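Local coordinates for protein pentafunctional AROM polypeptide (Schizosaccharomyces pombe, PDB 5SWV) that probably catalyses the dehydration of 3-dehydroquinate and the reduction of the resulting 3-dehydroshikimate to shikimate, two steps of the shikimate pathway, at residues Pro197-Asn202 with Lys215-Val220; Gly356-Phe361 with Leu391-Val396; Glu252-Phe257 with Leu279-Glu284. All blocks are in the same frame, centred on the assembly; numbering follows the deposited sequence.

Along the chain contact 1 comes first, then contact 3 (252-257 with 279-284), then contact 2 (356-361 with 391-396), each closing before the next opens. Contact 1 joins strands 198-203 and 218-220, the last two of the barrel of the type I dehydroquinase domain. Contact 3 pairs strands 253-257 and 282-285 at one margin of the mixed sheet in the shikimate dehydrogenase substrate-binding domain; contact 2 packs helices 353-364 and 382-393 beside the parallel six-stranded sheet. Contacts 1 and 2 lie on opposite sides of the chain's centre, their own centres 34 Å apart; contact 3 is centred 29 Å from each. The three share no helix, strand or sheet, and so sample separate units of a two-enzyme fragment.

Contact 1 of 3, residues Pro197-Asn202 with Lys215-Val220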
ATOM      1  N   PRO A 197      11.854   4.607  18.954  1.00 41.20           N
ATOM      2  CA  PRO A 197      11.286   5.620  18.060  1.00 40.95           C
ATOM      3  C   PRO A 197      10.164   6.414  18.714  1.00 41.16           C
ATOM      4  O   PRO A 197       9.454   5.893  19.581  1.00 41.29           O
ATOM      5  CB  PRO A 197      10.766   4.817  16.868  1.00 40.87           C
ATOM      6  CG  PRO A 197      10.729   3.404  17.323  1.00 41.16           C
ATOM      7  CD  PRO A 197      11.753   3.256  18.397  1.00 41.15           C
ATOM      8  N   LEU A 198      10.010   7.663  18.278  1.00 41.12           N
ATOM      9  CA  LEU A 198       9.165   8.637  18.962  1.00 40.59           C
ATOM     10  C   LEU A 198       8.157   9.343  18.041  1.00 38.66           C
ATOM     11  O   LEU A 198       8.545   9.970  17.066  1.00 38.60           O
ATOM     12  CB  LEU A 198      10.060   9.676  19.635  1.00 41.74           C
ATOM     13  CG  LEU A 198       9.381  10.757  20.489  1.00 43.01           C
ATOM     14  CD1 LEU A 198       8.924  10.213  21.835  1.00 43.38           C
ATOM     15  CD2 LEU A 198      10.318  11.935  20.688  1.00 44.07           C
ATOM     16  N   ILE A 199       6.869   9.245  18.381  1.00 37.15           N
ATOM     17  CA  ILE A 199       5.817  10.096  17.810  1.00 36.07           C
ATOM     18  C   ILE A 199       5.616  11.259  18.782  1.00 34.78           C
ATOM     19  O   ILE A 199       5.370  11.046  19.959  1.00 34.01           O
ATOM     20  CB  ILE A 199       4.476   9.350  17.652  1.00 36.28           C
ATOM     21  CG1 ILE A 199       4.658   8.019  16.922  1.00 36.49           C
ATOM     22  CG2 ILE A 199       3.471  10.203  16.887  1.00 36.26           C
ATOM     23  CD1 ILE A 199       3.407   7.164  16.906  1.00 36.44           C
ATOM     24  N   LEU A 200       5.686  12.481  18.277  1.00 34.34           N
ATOM     25  CA  LEU A 200       5.725  13.665  19.123  1.00 34.38           C
ATOM     26  C   LEU A 200       5.166  14.888  18.415  1.00 33.37           C
ATOM     27  O   LEU A 200       5.673  15.292  17.382  1.00 32.91           O
ATOM     28  CB  LEU A 200       7.164  13.909  19.532  1.00 35.64           C
ATOM     29  CG  LEU A 200       7.489  15.131  20.391  1.00 36.88           C
ATOM     30  CD1 LEU A 200       6.855  14.983  21.765  1.00 37.22           C
ATOM     31  CD2 LEU A 200       9.000  15.322  20.501  1.00 37.43           C
ATOM     32  N   PHE A 201       4.115  15.466  18.983  1.00 33.15           N
ATOM     33  CA  PHE A 201       3.471  16.666  18.440  1.00 32.62           C
ATOM     34  C   PHE A 201       2.528  17.283  19.459  1.00 32.69           C
ATOM     35  O   PHE A 201       2.340  16.745  20.540  1.00 31.67           O
ATOM     36  CB  PHE A 201       2.703  16.350  17.157  1.00 31.92           C
ATOM     37  CG  PHE A 201       1.611  15.343  17.324  1.00 31.54           C
ATOM     38  CD1 PHE A 201       1.889  13.976  17.278  1.00 31.53           C
ATOM     39  CD2 PHE A 201       0.291  15.742  17.477  1.00 31.65           C
ATOM     40  CE1 PHE A 201       0.874  13.035  17.409  1.00 31.12           C
ATOM     41  CE2 PHE A 201      -0.734  14.802  17.598  1.00 31.48           C
ATOM     42  CZ  PHE A 201      -0.436  13.449  17.578  1.00 31.18           C
ATOM     43  N   ASN A 202       1.973  18.436  19.100  1.00 33.58           N
ATOM     44  CA  ASN A 202       0.962  19.110  19.883  1.00 34.28           C
ATOM     45  C   ASN A 202      -0.325  19.097  19.097  1.00 35.56           C
ATOM     46  O   ASN A 202      -0.341  19.456  17.909  1.00 34.69           O
ATOM     47  CB  ASN A 202       1.347  20.554  20.156  1.00 34.29           C
ATOM     48  CG  ASN A 202       2.610  20.676  20.990  1.00 34.34           C
ATOM     49  OD1 ASN A 202       2.745  20.032  22.027  1.00 34.37           O
ATOM     50  ND2 ASN A 202       3.538  21.513  20.546  1.00 34.43           N
ATOM     51  N   LYS A 215       7.881  13.562  11.640  1.00 40.39           N
ATOM     52  CA  LYS A 215       8.057  12.743  10.426  1.00 40.96           C
ATOM     53  C   LYS A 215       7.591  11.324  10.620  1.00 39.09           C
ATOM     54  O   LYS A 215       6.994  10.756   9.730  1.00 39.16           O
ATOM     55  CB  LYS A 215       9.505  12.793   9.946  1.00 42.45           C
ATOM     56  CG  LYS A 215       9.853  14.200   9.472  1.00 45.64           C
ATOM     57  CD  LYS A 215      11.271  14.359   8.945  1.00 48.16           C
ATOM     58  CE  LYS A 215      12.294  13.979  10.005  1.00 49.98           C
ATOM     59  NZ  LYS A 215      13.536  14.780   9.863  1.00 51.04           N
ATOM     60  N   PHE A 216       7.829  10.785  11.807  1.00 38.53           N
ATOM     61  CA  PHE A 216       7.537   9.397  12.114  1.00 38.47           C
ATOM     62  C   PHE A 216       6.113   9.168  12.623  1.00 38.75           C
ATOM     63  O   PHE A 216       5.763   9.600  13.719  1.00 37.36           O
ATOM     64  CB  PHE A 216       8.535   8.890  13.149  1.00 39.06           C
ATOM     65  CG  PHE A 216       8.359   7.454  13.487  1.00 38.72           C
ATOM     66  CD1 PHE A 216       8.770   6.473  12.596  1.00 39.08           C
ATOM     67  CD2 PHE A 216       7.763   7.075  14.686  1.00 39.03           C
ATOM     68  CE1 PHE A 216       8.603   5.123  12.895  1.00 39.33           C
ATOM     69  CE2 PHE A 216       7.587   5.731  14.994  1.00 39.90           C
ATOM     70  CZ  PHE A 216       8.006   4.750  14.095  1.00 39.63           C
ATOM     71  N   MET A 217       5.314   8.461  11.814  1.00 40.45           N
ATOM     72  CA  MET A 217       3.944   7.999  12.165  1.00 40.66           C
ATOM     73  C   MET A 217       3.021   9.108  12.664  1.00 39.40           C
ATOM     74  O   MET A 217       2.511   9.048  13.784  1.00 38.97           O
ATOM     75  CB  MET A 217       3.986   6.844  13.178  1.00 41.50           C
ATOM     76  CG  MET A 217       4.653   5.584  12.654  1.00 43.18           C
ATOM     77  SD  MET A 217       4.660   4.249  13.887  1.00 45.47           S
ATOM     78  CE  MET A 217       2.943   3.733  13.808  1.00 44.47           C
ATOM     79  N   THR A 218       2.812  10.112  11.817  1.00 38.34           N
ATOM     80  CA  THR A 218       1.869  11.193  12.109  1.00 38.06           C
ATOM     81  C   THR A 218       0.454  10.697  11.858  1.00 36.73           C
ATOM     82  O   THR A 218       0.210  10.035  10.850  1.00 36.73           O
ATOM     83  CB  THR A 218       2.119  12.432  11.221  1.00 38.72           C
ATOM     84  OG1 THR A 218       3.437  12.927  11.457  1.00 39.39           O
ATOM     85  CG2 THR A 218       1.134  13.534  11.532  1.00 39.25           C
ATOM     86  N   PRO A 219      -0.482  10.994  12.773  1.00 35.73           N
ATOM     87  CA  PRO A 219      -1.868  10.674  12.439  1.00 35.36           C
ATOM     88  C   PRO A 219      -2.470  11.694  11.486  1.00 34.96           C
ATOM     89  O   PRO A 219      -2.193  12.894  11.583  1.00 36.33           O
ATOM     90  CB  PRO A 219      -2.587  10.689  13.785  1.00 35.02           C
ATOM     91  CG  PRO A 219      -1.736  11.519  14.655  1.00 35.46           C
ATOM     92  CD  PRO A 219      -0.326  11.324  14.195  1.00 35.59           C
ATOM     93  N   VAL A 220      -3.278  11.177  10.570  1.00 34.23           N
ATOM     94  CA  VAL A 220      -4.012  11.960   9.607  1.00 33.77           C
ATOM     95  C   VAL A 220      -5.453  11.469   9.549  1.00 33.82           C
ATOM     96  O   VAL A 220      -5.776  10.380  10.040  1.00 33.31           O
ATOM     97  CB  VAL A 220      -3.392  11.871   8.196  1.00 33.95           C
ATOM     98  CG1 VAL A 220      -1.957  12.366   8.217  1.00 34.21           C
ATOM     99  CG2 VAL A 220      -3.471  10.457   7.618  1.00 33.79           C
TER
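The ring of F216 is the broadest meeting point between 197-202 and 215-220. Its CB points toward 197-202 and its CG lies anti to the backbone N (chi1 -177°); the ring beyond meets P197 and I199. P197 CB makes an off-centre CH-pi contact, 4.2 Å from the centroid of the F216 ring, and on the other side of the ring plane M217 CG stands 3.7 Å above the centre of the F216 ring. The ring is thus held between a proline carbon and the methylene of its own neighbour. CD2 of F216 comes 3.9 Å from CG1 of I199. I199 reaches further along the opposite backbone: CG2 lies 3.4 Å from M217 O, and CD1 meets M217 CB at 3.8 Å where the two side chains cross obliquely. Beyond I199, F201 and P219 point toward each other tip to tip, with F201 CZ 3.7 Å from P219 CG. I199 CG2 lies in plane at the edge of the F201 ring. No hydrogen bond links the segments directly. N214 bridges them instead, its OD1 taking L200 N and its ND2 bonding both F216 O and T218 OG1. The two strands, seventh and eighth of the TIM barrel, thus meet here by packing and through N214. Strand 198-203 pairs on its other flank with strand 167-173, helix 177-193 packs against L198 and L200, and R211 of helix 208-213 touches both F201 and P219.

Contact 2 of 3, residues Gly356-Phe361 with Leu391-Val396; sequences GIYDTF and LHRLGV
Y358 and L394 carry most of the contact between helix 353-364 and the end of helix 382-393. Y358 carries CG anti to its backbone N (chi1 -177°), and its ring reaches L394. The CD2-CE2 bond of the ring meets the leucine branch: CE2 of Y358 is 3.3 Å from CD2 of L394 and 3.5 Å from CG of L394. R393 CG approaches the same CE2 of Y358 from the other side of the ring plane, at 4.1 Å, while W354, one turn earlier, meets the tyrosine ring with its own. D359 OD1 forms a salt bridge with R355, and T360 touches helix 500-516. F361 is the next to touch. Its CB lies 3.8 Å from L394 CD1, and L391 CD2 sits over one face of the F361 ring, 4.2 Å above the plane and offset toward the rim. A442 of strand 440-445 touches both F361 and L391, on the sheet side. The second helix ends just there in a Schellman motif: G395, with positive phi (99°), gives its N to H392 O at 2.9 Å, and V396 N bonds L391 O at 3.2 Å. The helices flank a parallel sheet of order 3-2-1-4-5-6, the order of the Rossmann-type fold, consistent with the NADP-binding domain of shikimate dehydrogenases.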
ATOM      1  N   GLY A 356       1.009  -4.406 -12.346  1.00 32.25           N
ATOM      2  CA  GLY A 356      -0.219  -4.219 -13.096  1.00 32.39           C
ATOM      3  C   GLY A 356      -1.109  -5.453 -13.062  1.00 32.56           C
ATOM      4  O   GLY A 356      -2.340  -5.340 -12.996  1.00 32.84           O
ATOM      5  N   ILE A 357      -0.478  -6.626 -13.101  1.00 32.18           N
ATOM      6  CA  ILE A 357      -1.184  -7.902 -13.025  1.00 32.00           C
ATOM      7  C   ILE A 357      -1.526  -8.227 -11.588  1.00 30.95           C
ATOM      8  O   ILE A 357      -2.682  -8.396 -11.253  1.00 30.93           O
ATOM      9  CB  ILE A 357      -0.353  -9.041 -13.644  1.00 33.02           C
ATOM     10  CG1 ILE A 357      -0.057  -8.714 -15.123  1.00 33.87           C
ATOM     11  CG2 ILE A 357      -1.098 -10.370 -13.537  1.00 33.30           C
ATOM     12  CD1 ILE A 357       0.949  -9.632 -15.776  1.00 34.06           C
ATOM     13  N   TYR A 358      -0.513  -8.288 -10.744  1.00 30.16           N
ATOM     14  CA  TYR A 358      -0.693  -8.630  -9.356  1.00 30.12           C
ATOM     15  C   TYR A 358      -1.730  -7.768  -8.658  1.00 30.52           C
ATOM     16  O   TYR A 358      -2.677  -8.290  -8.082  1.00 30.29           O
ATOM     17  CB  TYR A 358       0.641  -8.530  -8.614  1.00 30.27           C
ATOM     18  CG  TYR A 358       0.530  -8.946  -7.179  1.00 30.38           C
ATOM     19  CD1 TYR A 358       0.201  -8.022  -6.202  1.00 30.63           C
ATOM     20  CD2 TYR A 358       0.706 -10.277  -6.801  1.00 30.33           C
ATOM     21  CE1 TYR A 358       0.065  -8.404  -4.875  1.00 31.40           C
ATOM     22  CE2 TYR A 358       0.587 -10.672  -5.479  1.00 30.54           C
ATOM     23  CZ  TYR A 358       0.261  -9.733  -4.520  1.00 31.30           C
ATOM     24  OH  TYR A 358       0.119 -10.084  -3.207  1.00 31.63           O
ATOM     25  N   ASP A 359      -1.546  -6.451  -8.708  1.00 31.42           N
ATOM     26  CA  ASP A 359      -2.402  -5.510  -7.969  1.00 31.96           C
ATOM     27  C   ASP A 359      -3.846  -5.498  -8.480  1.00 32.76           C
ATOM     28  O   ASP A 359      -4.777  -5.163  -7.728  1.00 33.51           O
ATOM     29  CB  ASP A 359      -1.888  -4.066  -8.060  1.00 32.29           C
ATOM     30  CG  ASP A 359      -0.525  -3.842  -7.406  1.00 32.55           C
ATOM     31  OD1 ASP A 359       0.093  -4.764  -6.824  1.00 32.52           O
ATOM     32  OD2 ASP A 359      -0.064  -2.685  -7.481  1.00 32.81           O
ATOM     33  N   THR A 360      -4.034  -5.806  -9.762  1.00 32.91           N
ATOM     34  CA  THR A 360      -5.373  -5.862 -10.340  1.00 33.41           C
ATOM     35  C   THR A 360      -6.160  -7.013  -9.706  1.00 34.94           C
ATOM     36  O   THR A 360      -7.277  -6.812  -9.255  1.00 35.45           O
ATOM     37  CB  THR A 360      -5.308  -5.997 -11.868  1.00 32.77           C
ATOM     38  OG1 THR A 360      -4.676  -4.840 -12.406  1.00 32.07           O
ATOM     39  CG2 THR A 360      -6.685  -6.122 -12.470  1.00 33.05           C
ATOM     40  N   PHE A 361      -5.556  -8.199  -9.659  1.00 36.47           N
ATOM     41  CA  PHE A 361      -6.138  -9.353  -8.978  1.00 37.31           C
ATOM     42  C   PHE A 361      -6.334  -9.084  -7.493  1.00 38.05           C
ATOM     43  O   PHE A 361      -7.410  -9.333  -6.952  1.00 37.49           O
ATOM     44  CB  PHE A 361      -5.276 -10.613  -9.181  1.00 37.61           C
ATOM     45  CG  PHE A 361      -5.491 -11.284 -10.514  1.00 37.98           C
ATOM     46  CD1 PHE A 361      -6.627 -12.047 -10.750  1.00 37.85           C
ATOM     47  CD2 PHE A 361      -4.560 -11.160 -11.532  1.00 38.57           C
ATOM     48  CE1 PHE A 361      -6.835 -12.654 -11.975  1.00 37.81           C
ATOM     49  CE2 PHE A 361      -4.762 -11.780 -12.764  1.00 38.49           C
ATOM     50  CZ  PHE A 361      -5.904 -12.519 -12.984  1.00 38.09           C
ATOM     51  N   LEU A 391       0.754 -14.791 -10.688  1.00 31.57           N
ATOM     52  CA  LEU A 391      -0.192 -15.821 -10.228  1.00 32.31           C
ATOM     53  C   LEU A 391       0.441 -16.670  -9.140  1.00 32.33           C
ATOM     54  O   LEU A 391      -0.194 -16.957  -8.139  1.00 31.30           O
ATOM     55  CB  LEU A 391      -0.716 -16.687 -11.383  1.00 32.16           C
ATOM     56  CG  LEU A 391      -1.664 -15.944 -12.334  1.00 32.49           C
ATOM     57  CD1 LEU A 391      -2.206 -16.849 -13.417  1.00 32.70           C
ATOM     58  CD2 LEU A 391      -2.825 -15.324 -11.576  1.00 33.08           C
ATOM     59  N   HIS A 392       1.709 -17.005  -9.325  1.00 33.22           N
ATOM     60  CA  HIS A 392       2.435 -17.777  -8.340  1.00 34.89           C
ATOM     61  C   HIS A 392       2.526 -17.025  -7.023  1.00 36.42           C
ATOM     62  O   HIS A 392       2.299 -17.595  -5.951  1.00 37.85           O
ATOM     63  CB  HIS A 392       3.840 -18.157  -8.841  1.00 34.77           C
ATOM     64  CG  HIS A 392       4.540 -19.148  -7.962  1.00 34.75           C
ATOM     65  ND1 HIS A 392       5.296 -18.771  -6.874  1.00 34.64           N
ATOM     66  CD2 HIS A 392       4.580 -20.501  -7.998  1.00 34.98           C
ATOM     67  CE1 HIS A 392       5.774 -19.848  -6.277  1.00 34.77           C
ATOM     68  NE2 HIS A 392       5.351 -20.911  -6.938  1.00 35.09           N
ATOM     69  N   ARG A 393       2.818 -15.736  -7.098  1.00 37.74           N
ATOM     70  CA  ARG A 393       2.975 -14.931  -5.890  1.00 38.64           C
ATOM     71  C   ARG A 393       1.678 -14.763  -5.125  1.00 37.94           C
ATOM     72  O   ARG A 393       1.708 -14.587  -3.929  1.00 39.12           O
ATOM     73  CB  ARG A 393       3.553 -13.561  -6.246  1.00 40.18           C
ATOM     74  CG  ARG A 393       4.053 -12.765  -5.057  1.00 41.51           C
ATOM     75  CD  ARG A 393       5.198 -11.853  -5.452  1.00 43.06           C
ATOM     76  NE  ARG A 393       5.227 -10.695  -4.565  1.00 44.91           N
ATOM     77  CZ  ARG A 393       5.911 -10.599  -3.433  1.00 46.47           C
ATOM     78  NH1 ARG A 393       6.682 -11.598  -2.998  1.00 48.63           N
ATOM     79  NH2 ARG A 393       5.820  -9.478  -2.722  1.00 46.89           N
ATOM     80  N   LEU A 394       0.548 -14.812  -5.818  1.00 37.72           N
ATOM     81  CA  LEU A 394      -0.760 -14.777  -5.182  1.00 37.86           C
ATOM     82  C   LEU A 394      -1.186 -16.138  -4.642  1.00 37.74           C
ATOM     83  O   LEU A 394      -2.271 -16.239  -4.091  1.00 38.76           O
ATOM     84  CB  LEU A 394      -1.825 -14.302  -6.180  1.00 38.93           C
ATOM     85  CG  LEU A 394      -1.735 -12.891  -6.781  1.00 39.17           C
ATOM     86  CD1 LEU A 394      -2.334 -12.812  -8.177  1.00 39.80           C
ATOM     87  CD2 LEU A 394      -2.422 -11.877  -5.893  1.00 38.97           C
ATOM     88  N   GLY A 395      -0.384 -17.186  -4.834  1.00 37.33           N
ATOM     89  CA  GLY A 395      -0.640 -18.496  -4.229  1.00 37.54           C
ATOM     90  C   GLY A 395      -1.304 -19.555  -5.109  1.00 37.80           C
ATOM     91  O   GLY A 395      -1.654 -20.624  -4.612  1.00 38.98           O
ATOM     92  N   VAL A 396      -1.471 -19.294  -6.400  1.00 36.83           N
ATOM     93  CA  VAL A 396      -2.035 -20.291  -7.313  1.00 37.01           C
ATOM     94  C   VAL A 396      -1.147 -21.546  -7.338  1.00 37.42           C
ATOM     95  O   VAL A 396       0.042 -21.459  -7.621  1.00 36.93           O
ATOM     96  CB  VAL A 396      -2.180 -19.719  -8.741  1.00 36.63           C
ATOM     97  CG1 VAL A 396      -2.547 -20.802  -9.747  1.00 36.88           C
ATOM     98  CG2 VAL A 396      -3.227 -18.620  -8.765  1.00 36.61           C
TER

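Contact 3 of 3, residues Glu252-Phe257 with Leu279-Glu284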
ATOM      1  N   GLU A 252       9.992  18.203  -7.559  1.00 42.76           N
ATOM      2  CA  GLU A 252      10.782  17.191  -8.231  1.00 42.91           C
ATOM      3  C   GLU A 252      10.228  17.010  -9.638  1.00 42.23           C
ATOM      4  O   GLU A 252       9.009  17.128  -9.867  1.00 40.59           O
ATOM      5  CB  GLU A 252      10.790  15.881  -7.439  1.00 44.38           C
ATOM      6  CG  GLU A 252      11.883  15.812  -6.369  1.00 45.97           C
ATOM      7  CD  GLU A 252      11.670  14.714  -5.319  1.00 47.46           C
ATOM      8  OE1 GLU A 252      11.413  13.556  -5.684  1.00 47.27           O
ATOM      9  OE2 GLU A 252      11.764  15.012  -4.105  1.00 50.55           O
ATOM     10  N   LYS A 253      11.143  16.780 -10.579  1.00 41.73           N
ATOM     11  CA  LYS A 253      10.784  16.539 -11.962  1.00 41.99           C
ATOM     12  C   LYS A 253      10.823  15.039 -12.259  1.00 39.91           C
ATOM     13  O   LYS A 253      11.834  14.384 -12.034  1.00 38.50           O
ATOM     14  CB  LYS A 253      11.743  17.266 -12.888  1.00 43.64           C
ATOM     15  CG  LYS A 253      11.767  18.765 -12.688  1.00 45.18           C
ATOM     16  CD  LYS A 253      11.807  19.501 -14.016  1.00 47.61           C
ATOM     17  CE  LYS A 253      11.958  21.004 -13.834  1.00 49.30           C
ATOM     18  NZ  LYS A 253      13.395  21.352 -13.628  1.00 50.50           N
ATOM     19  N   PHE A 254       9.701  14.518 -12.749  1.00 38.60           N
ATOM     20  CA  PHE A 254       9.566  13.128 -13.183  1.00 37.39           C
ATOM     21  C   PHE A 254       9.407  13.067 -14.699  1.00 36.81           C
ATOM     22  O   PHE A 254       8.968  14.024 -15.327  1.00 36.17           O
ATOM     23  CB  PHE A 254       8.377  12.462 -12.485  1.00 36.81           C
ATOM     24  CG  PHE A 254       8.592  12.254 -11.009  1.00 36.68           C
ATOM     25  CD1 PHE A 254       8.267  13.251 -10.095  1.00 36.78           C
ATOM     26  CD2 PHE A 254       9.148  11.075 -10.527  1.00 36.20           C
ATOM     27  CE1 PHE A 254       8.502  13.071  -8.733  1.00 36.50           C
ATOM     28  CE2 PHE A 254       9.358  10.882  -9.166  1.00 35.86           C
ATOM     29  CZ  PHE A 254       9.043  11.878  -8.271  1.00 35.96           C
ATOM     30  N   PHE A 255       9.785  11.930 -15.275  1.00 36.48           N
ATOM     31  CA  PHE A 255       9.889  11.796 -16.718  1.00 36.44           C
ATOM     32  C   PHE A 255       9.443  10.425 -17.232  1.00 35.63           C
ATOM     33  O   PHE A 255       9.266   9.496 -16.469  1.00 34.86           O
ATOM     34  CB  PHE A 255      11.336  12.078 -17.151  1.00 37.02           C
ATOM     35  CG  PHE A 255      11.794  13.477 -16.868  1.00 36.90           C
ATOM     36  CD1 PHE A 255      11.553  14.498 -17.779  1.00 37.44           C
ATOM     37  CD2 PHE A 255      12.454  13.784 -15.691  1.00 37.13           C
ATOM     38  CE1 PHE A 255      11.964  15.805 -17.515  1.00 37.44           C
ATOM     39  CE2 PHE A 255      12.871  15.088 -15.420  1.00 37.36           C
ATOM     40  CZ  PHE A 255      12.630  16.095 -16.336  1.00 37.29           C
ATOM     41  N   LEU A 256       9.227  10.346 -18.539  1.00 35.75           N
ATOM     42  CA  LEU A 256       9.014   9.093 -19.250  1.00 35.99           C
ATOM     43  C   LEU A 256      10.028   9.040 -20.386  1.00 36.75           C
ATOM     44  O   LEU A 256      10.084   9.956 -21.191  1.00 37.39           O
ATOM     45  CB  LEU A 256       7.601   9.025 -19.823  1.00 35.95           C
ATOM     46  CG  LEU A 256       7.242   7.784 -20.665  1.00 36.14           C
ATOM     47  CD1 LEU A 256       7.394   6.493 -19.863  1.00 36.07           C
ATOM     48  CD2 LEU A 256       5.831   7.887 -21.238  1.00 36.13           C
ATOM     49  N   PHE A 257      10.841   7.987 -20.436  1.00 36.92           N
ATOM     50  CA  PHE A 257      11.773   7.780 -21.523  1.00 36.82           C
ATOM     51  C   PHE A 257      11.235   6.700 -22.443  1.00 38.16           C
ATOM     52  O   PHE A 257      10.614   5.737 -21.980  1.00 37.66           O
ATOM     53  CB  PHE A 257      13.112   7.331 -20.984  1.00 36.43           C
ATOM     54  CG  PHE A 257      13.713   8.247 -19.954  1.00 36.46           C
ATOM     55  CD1 PHE A 257      13.677   9.632 -20.100  1.00 36.77           C
ATOM     56  CD2 PHE A 257      14.380   7.716 -18.849  1.00 35.99           C
ATOM     57  CE1 PHE A 257      14.270  10.456 -19.151  1.00 36.81           C
ATOM     58  CE2 PHE A 257      14.978   8.534 -17.907  1.00 35.72           C
ATOM     59  CZ  PHE A 257      14.918   9.904 -18.051  1.00 36.44           C
ATOM     60  N   LEU A 279       0.931  17.322  -3.765  1.00 38.11           N
ATOM     61  CA  LEU A 279       2.343  17.334  -4.102  1.00 37.97           C
ATOM     62  C   LEU A 279       2.631  18.329  -5.235  1.00 37.35           C
ATOM     63  O   LEU A 279       1.781  18.560  -6.083  1.00 37.16           O
ATOM     64  CB  LEU A 279       2.801  15.920  -4.503  1.00 38.54           C
ATOM     65  CG  LEU A 279       2.836  14.850  -3.404  1.00 38.75           C
ATOM     66  CD1 LEU A 279       3.393  13.561  -3.982  1.00 39.25           C
ATOM     67  CD2 LEU A 279       3.689  15.280  -2.216  1.00 38.77           C
ATOM     68  N   PRO A 280       3.850  18.893  -5.278  1.00 37.49           N
ATOM     69  CA  PRO A 280       4.163  19.967  -6.219  1.00 37.49           C
ATOM     70  C   PRO A 280       4.950  19.510  -7.433  1.00 37.60           C
ATOM     71  O   PRO A 280       5.642  20.320  -8.033  1.00 38.45           O
ATOM     72  CB  PRO A 280       5.075  20.853  -5.375  1.00 38.02           C
ATOM     73  CG  PRO A 280       5.894  19.850  -4.612  1.00 38.26           C
ATOM     74  CD  PRO A 280       5.014  18.623  -4.406  1.00 37.73           C
ATOM     75  N   HIS A 281       4.873  18.236  -7.797  1.00 37.10           N
ATOM     76  CA  HIS A 281       5.810  17.671  -8.767  1.00 36.28           C
ATOM     77  C   HIS A 281       5.300  17.909 -10.190  1.00 35.80           C
ATOM     78  O   HIS A 281       4.165  18.342 -10.388  1.00 34.80           O
ATOM     79  CB  HIS A 281       6.028  16.172  -8.491  1.00 36.01           C
ATOM     80  CG  HIS A 281       6.490  15.845  -7.090  1.00 35.65           C
ATOM     81  ND1 HIS A 281       7.496  16.529  -6.444  1.00 35.70           N
ATOM     82  CD2 HIS A 281       6.097  14.873  -6.230  1.00 35.40           C
ATOM     83  CE1 HIS A 281       7.698  16.009  -5.247  1.00 35.28           C
ATOM     84  NE2 HIS A 281       6.861  14.999  -5.092  1.00 35.39           N
ATOM     85  N   THR A 282       6.158  17.656 -11.172  1.00 36.03           N
ATOM     86  CA  THR A 282       5.734  17.598 -12.575  1.00 37.09           C
ATOM     87  C   THR A 282       6.156  16.271 -13.187  1.00 37.95           C
ATOM     88  O   THR A 282       7.122  15.671 -12.722  1.00 38.66           O
ATOM     89  CB  THR A 282       6.350  18.736 -13.395  1.00 37.28           C
ATOM     90  OG1 THR A 282       7.771  18.737 -13.223  1.00 37.60           O
ATOM     91  CG2 THR A 282       5.791  20.065 -12.947  1.00 37.40           C
ATOM     92  N   TYR A 283       5.440  15.819 -14.225  1.00 38.89           N
ATOM     93  CA  TYR A 283       5.805  14.614 -15.004  1.00 39.39           C
ATOM     94  C   TYR A 283       5.710  14.913 -16.497  1.00 40.56           C
ATOM     95  O   TYR A 283       4.688  15.395 -16.967  1.00 40.03           O
ATOM     96  CB  TYR A 283       4.875  13.453 -14.641  1.00 39.48           C
ATOM     97  CG  TYR A 283       5.227  12.038 -15.152  1.00 38.73           C
ATOM     98  CD1 TYR A 283       5.119  11.690 -16.498  1.00 38.63           C
ATOM     99  CD2 TYR A 283       5.590  11.031 -14.259  1.00 38.30           C
ATOM    100  CE1 TYR A 283       5.400  10.399 -16.934  1.00 38.56           C
ATOM    101  CE2 TYR A 283       5.866   9.736 -14.686  1.00 37.96           C
ATOM    102  CZ  TYR A 283       5.770   9.424 -16.017  1.00 37.99           C
ATOM    103  OH  TYR A 283       6.039   8.144 -16.412  1.00 36.95           O
ATOM    104  N   GLU A 284       6.775  14.603 -17.234  1.00 43.04           N
ATOM    105  CA  GLU A 284       6.896  14.957 -18.656  1.00 45.76           C
ATOM    106  C   GLU A 284       7.401  13.806 -19.517  1.00 44.69           C
ATOM    107  O   GLU A 284       8.407  13.169 -19.199  1.00 43.61           O
ATOM    108  CB  GLU A 284       7.896  16.107 -18.839  1.00 49.11           C
ATOM    109  CG  GLU A 284       7.430  17.444 -18.305  1.00 53.05           C
ATOM    110  CD  GLU A 284       8.576  18.343 -17.859  1.00 56.93           C
ATOM    111  OE1 GLU A 284       8.650  19.464 -18.404  1.00 59.01           O
ATOM    112  OE2 GLU A 284       9.380  17.944 -16.961  1.00 59.91           O
TER
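F254 makes two of the four backbone hydrogen bonds that pair 252-257 with 279-284, its N reaching T282 O at 2.8 Å and its O receiving E284 N at 3.0 Å. T282 N bonds E252 O, and L256 N bonds E284 O. Y283 CA also makes a CA-H...O contact with F254 O. A weak fifth bond runs from E252 N to H281 ND1 (3.2 Å, 122°), at the edge of the imidazole, where the ladder begins. This is the parallel pairing of a beta-alpha-beta unit, strand 253-257, helix 266-277 and strand 282-285, in the substrate-binding domain of shikimate dehydrogenase; strand 303-308 flanks 253-257 on its other side. The H281 ring lies between P280 CD on one face and F254 CE1, 3.7 Å above the other, the phenylalanine edge meeting it in a T-shaped stack. Further along that side of the sheet, CB of F254 packs 3.6 Å from CD2 of Y283. F255 C lies over one face of the Y283 ring, toward its rim; the ring also reaches L256 CB, while the tyrosine OH bonds N307. On the other side of the sheet the E284 carboxylate runs alongside the F255 ring, planes 25° apart, with OE2 of E284 3.4 Å from CE1 of F255. K253 lies beside T282 there, and its NZ forms a salt bridge with D302.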